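PDB 5DJS: tetratricopeptide TPR_2 repeat protein from Thermobaculum terrenum, which combines tetratricopeptide repeats with a glycosyltransferase family 41 region of the GT-B fold and holds uridine-5'-diphosphate in a pocket of that region. Local coordinates for residues Ser340-Pro344 / Glu345-Leu349; Arg380-Gly384 / Arg385-Gly389; Ser115-Tyr118 / Val119-Tyr123. The protein carries 1 engineered substitution. All coordinates share one frame; numbering follows the deposited sequence.

From the N terminus, interaction 3 comes first, on helix 111-120 and the residues that follow it. Interaction 1 then carries the chain from strand 332-335 into helix 344-356, and interaction 2 turns it out of helix 372-383 toward strand 392-395. Each is a local contact within one continuous run and closes no long loop, so they follow in series and none nests in or crosses another. Interactions 1 and 2 meet directly through a salt bridge that ties helices 344-356 and 372-383 together. Interactions 3 and 1 touch where Tyr-123 packs on Ser-340 and Met-341, joining the end of helix 111-120 to the UDP-bordering loop before helix 344-356. Interactions 2 and 3 do not touch.

Interaction 1 (Ser340-Pro344 / Glu345-Leu349); sequences SMIGP and EVLDL. Engineered in segment 340-344: Met-341 (natural residue Lys). With UDP (uridine-5'-diphosphate), chain E.
Pro-344 and Leu-347 carry most of this helix start, with Val-346 beside them. Gly-343 holds the N-cap position, and Pro-344 follows as the first helical residue, a place where the missing N-H of proline costs no helical bond; its ring atom CB lies 3.1 Å from Glu-345 N. The first full turn closes from Leu-347 N to Gly-343 O, 3.1 Å long and nearly straight (172° at the hydrogen). Val-346 N reaches that same oxygen only weakly. The next bond runs 3.1 Å from Asp-348 N to Pro-344 O, its donor tilted 32° from the carbonyl plane.

The side chains turn back onto the incoming loop. Leu-347 puts CD1 3.5 Å from CG2 of Ile-342, the two chains crossing at about a right angle, while its other branch, CD2, lies 3.6 Å from Gly-343 O. Val-346 sets CG2 against Met-341 O and Gly-343 O. Met-341, an engineered residue (lysine in the natural sequence), bends at chi3 away from the helix, bringing CE beside the diphosphate bridge atom O3A of UDP.

The run thus links the ligand pocket to helix 344-356, which connects two neighbouring strands of a parallel sheet, 332-335 and 361-365, in a beta-alpha-beta crossover, with Glu-345 and Leu-349 packed on helix 465-477.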
loop_
_atom_site.group_PDB
_atom_site.type_symbol
_atom_site.label_atom_id
_atom_site.label_comp_id
_atom_site.label_asym_id
_atom_site.label_seq_id
_atom_site.Cartn_x
_atom_site.Cartn_y
_atom_site.Cartn_z
ATOM N N SER A 340 8.365 7.475 -1.161
ATOM C CA SER A 340 8.079 7.212 -2.579
ATOM C C SER A 340 7.020 8.147 -3.185
ATOM O O SER A 340 7.046 8.449 -4.390
ATOM C CB SER A 340 7.645 5.756 -2.757
ATOM O OG SER A 340 6.944 5.307 -1.616
ATOM N N MET A 341 6.105 8.609 -2.338
ATOM C CA MET A 341 5.013 9.482 -2.755
ATOM C C MET A 341 5.416 10.961 -2.823
ATOM O O MET A 341 4.732 11.754 -3.475
ATOM C CB MET A 341 3.845 9.286 -1.793
ATOM C CG MET A 341 3.459 7.818 -1.621
ATOM S SD MET A 341 1.786 7.586 -1.033
ATOM C CE MET A 341 2.109 6.914 0.578
ATOM N N ILE A 342 6.524 11.319 -2.163
ATOM C CA ILE A 342 7.052 12.689 -2.131
ATOM C C ILE A 342 8.166 12.844 -3.173
ATOM O O ILE A 342 9.346 12.673 -2.859
ATOM C CB ILE A 342 7.604 13.052 -0.723
ATOM C CG1 ILE A 342 6.539 12.807 0.353
ATOM C CG2 ILE A 342 8.065 14.509 -0.670
ATOM C CD1 ILE A 342 7.104 12.649 1.746
ATOM N N GLY A 343 7.770 13.160 -4.406
ATOM C CA GLY A 343 8.698 13.443 -5.503
ATOM C C GLY A 343 8.662 14.877 -6.018
ATOM O O GLY A 343 8.020 15.737 -5.412
ATOM N N PRO A 344 9.354 15.148 -7.145
ATOM C CA PRO A 344 9.531 16.495 -7.699
ATOM C C PRO A 344 8.259 17.304 -7.914
ATOM O O PRO A 344 8.265 18.519 -7.689
ATOM C CB PRO A 344 10.188 16.224 -9.053
ATOM C CG PRO A 344 10.971 14.977 -8.830
ATOM C CD PRO A 344 10.106 14.144 -7.928
ATOM N N GLU A 345 7.189 16.642 -8.351
ATOM C CA GLU A 345 5.913 17.318 -8.588
ATOM C C GLU A 345 5.354 17.930 -7.287
ATOM O O GLU A 345 4.928 19.092 -7.293
ATOM C CB GLU A 345 4.888 16.369 -9.236
ATOM C CG GLU A 345 4.029 17.021 -10.320
ATOM C CD GLU A 345 4.642 16.972 -11.714
ATOM O OE1 GLU A 345 5.868 16.744 -11.844
ATOM O OE2 GLU A 345 3.886 17.173 -12.693
ATOM N N VAL A 346 5.408 17.175 -6.178
ATOM C CA VAL A 346 4.853 17.652 -4.884
ATOM C C VAL A 346 5.743 18.735 -4.297
ATOM O O VAL A 346 5.259 19.803 -3.915
ATOM C CB VAL A 346 4.689 16.583 -3.761
ATOM C CG1 VAL A 346 3.360 16.789 -3.057
ATOM C CG2 VAL A 346 4.776 15.157 -4.261
ATOM N N LEU A 347 7.038 18.436 -4.210
ATOM C CA LEU A 347 8.037 19.378 -3.688
ATOM C C LEU A 347 7.982 20.767 -4.338
ATOM O O LEU A 347 8.147 21.758 -3.643
ATOM C CB LEU A 347 9.455 18.790 -3.803
ATOM C CG LEU A 347 10.092 17.999 -2.639
ATOM C CD1 LEU A 347 9.184 17.765 -1.442
ATOM C CD2 LEU A 347 10.671 16.681 -3.134
ATOM N N ASP A 348 7.730 20.839 -5.645
ATOM C CA ASP A 348 7.543 22.130 -6.321
ATOM C C ASP A 348 6.386 22.926 -5.695
ATOM O O ASP A 348 6.526 24.124 -5.434
ATOM C CB ASP A 348 7.288 21.942 -7.834
ATOM C CG ASP A 348 8.538 21.470 -8.621
ATOM O OD1 ASP A 348 9.678 21.493 -8.100
ATOM O OD2 ASP A 348 8.372 21.078 -9.792
ATOM N N LEU A 349 5.262 22.252 -5.442
ATOM C CA LEU A 349 4.075 22.888 -4.854
ATOM C C LEU A 349 4.268 23.266 -3.392
ATOM O O LEU A 349 3.916 24.372 -2.980
ATOM C CB LEU A 349 2.850 21.970 -4.968
ATOM C CG LEU A 349 2.387 21.515 -6.353
ATOM C CD1 LEU A 349 0.967 20.956 -6.269
ATOM C CD2 LEU A 349 2.464 22.625 -7.405
HETATM N N1 UDP E . 2.755 4.612 10.132
HETATM C C2 UDP E . 3.468 4.462 11.357
HETATM N N3 UDP E . 4.583 5.183 11.577
HETATM C C4 UDP E . 5.040 6.051 10.659
HETATM C C5 UDP E . 4.370 6.229 9.456
HETATM C C6 UDP E . 3.218 5.491 9.213
HETATM O O2 UDP E . 3.083 3.665 12.246
HETATM O O4 UDP E . 6.070 6.706 10.878
HETATM C "C1'" UDP E . 1.525 3.828 9.885
HETATM C "C2'" UDP E . 0.343 4.772 9.781
HETATM O "O2'" UDP E . -0.720 4.200 10.547
HETATM C "C3'" UDP E . 0.070 4.877 8.284
HETATM C "C4'" UDP E . 0.648 3.597 7.682
HETATM O "O4'" UDP E . 1.561 3.077 8.660
HETATM O "O3'" UDP E . -1.313 5.010 7.986
HETATM C "C5'" UDP E . 1.401 3.755 6.360
HETATM O "O5'" UDP E . 0.853 4.763 5.512
HETATM P PA UDP E . 1.707 5.282 4.237
HETATM O O1A UDP E . 1.941 4.085 3.347
HETATM O O2A UDP E . 2.879 6.069 4.779
HETATM O O3A UDP E . 0.784 6.349 3.440
HETATM P PB UDP E . -0.707 6.047 2.896
HETATM O O1B UDP E . -1.458 5.431 4.039
HETATM O O2B UDP E . -1.238 7.405 2.574
HETATM O O3B UDP E . -0.509 5.153 1.695
#

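Interaction 2 (Arg380-Gly384 / Arg385-Gly389)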
loop_
_atom_site.group_PDB
_atom_site.type_symbol
_atom_site.label_atom_id
_atom_site.label_comp_id
_atom_site.label_asym_id
_atom_site.label_seq_id
_atom_site.Cartn_x
_atom_site.Cartn_y
_atom_site.Cartn_z
ATOM N N ARG A 380 18.029 19.606 1.029
ATOM C CA ARG A 380 18.657 20.239 -0.131
ATOM C C ARG A 380 17.684 20.413 -1.291
ATOM O O ARG A 380 17.728 21.430 -1.987
ATOM C CB ARG A 380 19.899 19.471 -0.607
ATOM C CG ARG A 380 20.691 20.237 -1.670
ATOM C CD ARG A 380 22.130 19.763 -1.846
ATOM N NE ARG A 380 22.245 18.672 -2.820
ATOM C CZ ARG A 380 22.179 18.803 -4.152
ATOM N NH1 ARG A 380 21.976 19.994 -4.732
ATOM N NH2 ARG A 380 22.303 17.725 -4.923
ATOM N N ALA A 381 16.819 19.427 -1.503
ATOM C CA ALA A 381 15.804 19.514 -2.549
ATOM C C ALA A 381 14.919 20.744 -2.357
ATOM O O ALA A 381 14.590 21.428 -3.330
ATOM C CB ALA A 381 14.961 18.246 -2.590
ATOM N N LEU A 382 14.560 21.040 -1.105
ATOM C CA LEU A 382 13.777 22.245 -0.811
ATOM C C LEU A 382 14.566 23.552 -0.959
ATOM O O LEU A 382 14.038 24.509 -1.544
ATOM C CB LEU A 382 13.087 22.170 0.561
ATOM C CG LEU A 382 11.601 21.780 0.456
ATOM C CD1 LEU A 382 11.391 20.280 0.592
ATOM C CD2 LEU A 382 10.793 22.522 1.498
ATOM N N GLU A 383 15.812 23.590 -0.469
ATOM C CA GLU A 383 16.671 24.791 -0.631
ATOM C C GLU A 383 16.853 25.172 -2.101
ATOM O O GLU A 383 16.809 26.357 -2.444
ATOM C CB GLU A 383 18.035 24.642 0.065
ATOM C CG GLU A 383 17.952 24.476 1.581
ATOM C CD GLU A 383 19.051 25.208 2.359
ATOM O OE1 GLU A 383 18.723 25.814 3.417
ATOM O OE2 GLU A 383 20.231 25.178 1.926
ATOM N N GLY A 384 17.015 24.166 -2.961
ATOM C CA GLY A 384 17.053 24.365 -4.412
ATOM C C GLY A 384 15.819 25.029 -5.008
ATOM O O GLY A 384 15.906 25.620 -6.079
ATOM N N ARG A 385 14.675 24.908 -4.328
ATOM C CA ARG A 385 13.433 25.625 -4.679
ATOM C C ARG A 385 13.215 26.919 -3.860
ATOM O O ARG A 385 12.088 27.427 -3.801
ATOM C CB ARG A 385 12.227 24.688 -4.495
ATOM C CG ARG A 385 12.300 23.422 -5.330
ATOM C CD ARG A 385 11.321 22.374 -4.843
ATOM N NE ARG A 385 11.127 21.320 -5.840
ATOM C CZ ARG A 385 11.905 20.248 -6.016
ATOM N NH1 ARG A 385 12.968 20.016 -5.247
ATOM N NH2 ARG A 385 11.603 19.381 -6.979
ATOM N N GLY A 386 14.284 27.447 -3.246
ATOM C CA GLY A 386 14.268 28.742 -2.558
ATOM C C GLY A 386 13.739 28.764 -1.127
ATOM O O GLY A 386 13.434 29.835 -0.600
ATOM N N VAL A 387 13.649 27.600 -0.491
ATOM C CA VAL A 387 13.020 27.463 0.820
ATOM C C VAL A 387 14.084 27.010 1.811
ATOM O O VAL A 387 14.722 25.986 1.595
ATOM C CB VAL A 387 11.879 26.415 0.786
ATOM C CG1 VAL A 387 11.301 26.176 2.180
ATOM C CG2 VAL A 387 10.782 26.849 -0.185
ATOM N N ALA A 388 14.246 27.751 2.907
ATOM C CA ALA A 388 15.274 27.451 3.897
ATOM C C ALA A 388 15.029 26.070 4.500
ATOM O O ALA A 388 13.909 25.748 4.869
ATOM C CB ALA A 388 15.299 28.520 4.978
ATOM N N GLY A 389 16.084 25.259 4.570
ATOM C CA GLY A 389 15.982 23.861 4.989
ATOM C C GLY A 389 15.621 23.656 6.447
ATOM O O GLY A 389 15.070 22.613 6.807
#
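Two backbone N-H groups grip the carbonyl oxygen of Leu-382 from opposite faces of its plane: Arg-385 N at 2.9 Å from Leu-382 O, and Val-387 N, farther off, at 3.3 Å from the same atom. The second is the 6→1 bond of a Schellman motif, which ends the helix. Its companion bond runs from Gly-386 N to Glu-383 O, 2.9 Å, and closes the type I beta turn from Glu-383 to Gly-386. Gly-386, the donor of this bond, is the C-prime residue, and its positive phi of 83° turns the chain out of the helix.

Three side chains add contacts to the turn. Leu-382 CD2 lies 3.8 Å from Val-387 CG1, the two chains side by side and pointing the same way, an apolar contact that commonly accompanies this motif. Arg-385 comes back along the last helical turn: CG stands beside its backbone N (chi1 -58°) and the chain is extended from CG to NE, which delivers NH1 to Ala-381 O at 2.9 Å. That oxygen lies near the guanidinium plane, at its edge, whereas the donor stands well above the carbonyl plane. A carbonyl of the last helical turn thus accepts from a side chain. Glu-383, at the start of the turn, bends at chi2 and reaches past it, offering the anti lone pair of OE1 to Gly-389 N, 2.9 Å away with 160° at the hydrogen, so the outgoing loop is pinned to the helix it has just left.

Arg-385 also makes a salt bridge through NE to OD1 of Asp-348. With Leu-382 on Leu-354, and Val-387 on Ala-351, this C-terminal end of helix 372-383 packs against helix 344-356 before the chain enters strand 392-395, outermost in its parallel sheet.

Interaction 3 (Ser115-Tyr118 / Val119-Tyr123)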
loop_
_atom_site.group_PDB
_atom_site.type_symbol
_atom_site.label_atom_id
_atom_site.label_comp_id
_atom_site.label_asym_id
_atom_site.label_seq_id
_atom_site.Cartn_x
_atom_site.Cartn_y
_atom_site.Cartn_z
ATOM N N SER A 115 6.237 -6.724 -11.743
ATOM C CA SER A 115 5.248 -6.104 -10.833
ATOM C C SER A 115 5.814 -4.824 -10.228
ATOM O O SER A 115 5.214 -3.747 -10.347
ATOM C CB SER A 115 4.875 -7.024 -9.660
ATOM O OG SER A 115 4.105 -8.128 -10.062
ATOM N N GLY A 116 6.966 -4.966 -9.572
ATOM C CA GLY A 116 7.639 -3.863 -8.895
ATOM C C GLY A 116 7.747 -2.647 -9.787
ATOM O O GLY A 116 7.449 -1.529 -9.363
ATOM N N LEU A 117 8.155 -2.880 -11.033
ATOM C CA LEU A 117 8.220 -1.829 -12.048
ATOM C C LEU A 117 6.840 -1.205 -12.269
ATOM O O LEU A 117 6.701 0.016 -12.191
ATOM C CB LEU A 117 8.797 -2.383 -13.359
ATOM C CG LEU A 117 8.899 -1.434 -14.553
ATOM C CD1 LEU A 117 9.799 -0.249 -14.245
ATOM C CD2 LEU A 117 9.409 -2.186 -15.767
ATOM N N TYR A 118 5.829 -2.037 -12.515
ATOM C CA TYR A 118 4.430 -1.564 -12.640
ATOM C C TYR A 118 3.991 -0.678 -11.473
ATOM O O TYR A 118 3.458 0.412 -11.692
ATOM C CB TYR A 118 3.469 -2.749 -12.769
ATOM C CG TYR A 118 1.993 -2.397 -12.839
ATOM C CD1 TYR A 118 1.525 -1.382 -13.679
ATOM C CD2 TYR A 118 1.052 -3.117 -12.091
ATOM C CE1 TYR A 118 0.167 -1.079 -13.746
ATOM C CE2 TYR A 118 -0.301 -2.828 -12.158
ATOM C CZ TYR A 118 -0.742 -1.814 -12.981
ATOM O OH TYR A 118 -2.091 -1.551 -13.054
ATOM N N VAL A 119 4.228 -1.154 -10.249
ATOM C CA VAL A 119 3.963 -0.375 -9.036
ATOM C C VAL A 119 4.736 0.943 -9.044
ATOM O O VAL A 119 4.152 2.008 -8.856
ATOM C CB VAL A 119 4.340 -1.171 -7.769
ATOM C CG1 VAL A 119 4.388 -0.282 -6.529
ATOM C CG2 VAL A 119 3.354 -2.307 -7.572
ATOM N N ALA A 120 6.044 0.849 -9.280
ATOM C CA ALA A 120 6.951 1.999 -9.234
ATOM C C ALA A 120 6.513 3.158 -10.122
ATOM O O ALA A 120 6.669 4.319 -9.739
ATOM C CB ALA A 120 8.363 1.573 -9.601
ATOM N N LEU A 121 5.961 2.842 -11.297
ATOM C CA LEU A 121 5.471 3.860 -12.241
ATOM C C LEU A 121 4.423 4.813 -11.640
ATOM O O LEU A 121 4.305 5.956 -12.064
ATOM C CB LEU A 121 4.916 3.192 -13.519
ATOM C CG LEU A 121 5.862 3.005 -14.714
ATOM C CD1 LEU A 121 7.183 2.360 -14.343
ATOM C CD2 LEU A 121 5.171 2.202 -15.808
ATOM N N HIS A 122 3.672 4.353 -10.647
ATOM C CA HIS A 122 2.624 5.181 -10.026
ATOM C C HIS A 122 3.178 6.336 -9.182
ATOM O O HIS A 122 2.482 7.336 -8.972
ATOM C CB HIS A 122 1.663 4.305 -9.215
ATOM C CG HIS A 122 0.934 3.301 -10.057
ATOM N ND1 HIS A 122 -0.250 3.591 -10.696
ATOM C CD2 HIS A 122 1.250 2.032 -10.403
ATOM C CE1 HIS A 122 -0.644 2.537 -11.384
ATOM N NE2 HIS A 122 0.248 1.577 -11.224
ATOM N N TYR A 123 4.436 6.209 -8.746
ATOM C CA TYR A 123 5.141 7.268 -8.020
ATOM C C TYR A 123 5.753 8.339 -8.908
ATOM O O TYR A 123 6.365 9.260 -8.384
ATOM C CB TYR A 123 6.263 6.676 -7.186
ATOM C CG TYR A 123 5.818 5.612 -6.228
ATOM C CD1 TYR A 123 4.867 5.884 -5.240
ATOM C CD2 TYR A 123 6.340 4.331 -6.299
ATOM C CE1 TYR A 123 4.457 4.902 -4.353
ATOM C CE2 TYR A 123 5.936 3.345 -5.418
ATOM C CZ TYR A 123 4.989 3.637 -4.451
ATOM O OH TYR A 123 4.591 2.658 -3.573
#
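Helix 111-120, an alpha helix that follows the tetratricopeptide-repeat helices in the chain and packs on them as in an alpha-alpha superhelix, joins Ser-115 to Leu-117 with Val-119 to Leu-121 by three successive i+4 bonds. Val-119 N gives a bond of 2.8 Å to Ser-115 O, almost straight at 168°; Ala-120 N repeats that length to Gly-116 O, and Leu-121 N reaches Leu-117 O at 3.1 Å. Farther on, His-122 N is bonded to Val-119 O and Tyr-123 N to Ala-120 O, both i+3 pairs.

Among the side chains, Leu-117 brings CD1 to 3.7 Å from Leu-121 CD1, a branch-to-branch apolar contact. Leu-117 also lies on Ile-97 and Leu-104 of the preceding helix 93-106 and on Leu-135 of the following helix 129-143, while Ala-120 touches Ile-97 and Val-88. Tyr-123, whose hydroxyl is hydrogen-bonded to NH1 of Arg-338, a UDP-pocket residue with its NE bonded to the ligand, is thus a second-shell residue that probably helps position Arg-338.

Another side carries an aromatic pair one turn apart. The Tyr-118 ring leaves the helix with its hydroxyl bonded to Thr-273 O, and it also meets His-247 edge-to-face. In His-122, CG stands beside the backbone N (chi1 -62°), which returns the imidazole toward Tyr-118, and the two form a T-shaped stack, centroids 5.2 Å apart and planes at 71°. The imidazole supplies the edge and the phenol the face: NE2 of His-122 stands over that face, 3.7 Å from CE1 of Tyr-118 and 3.9 Å from its CZ.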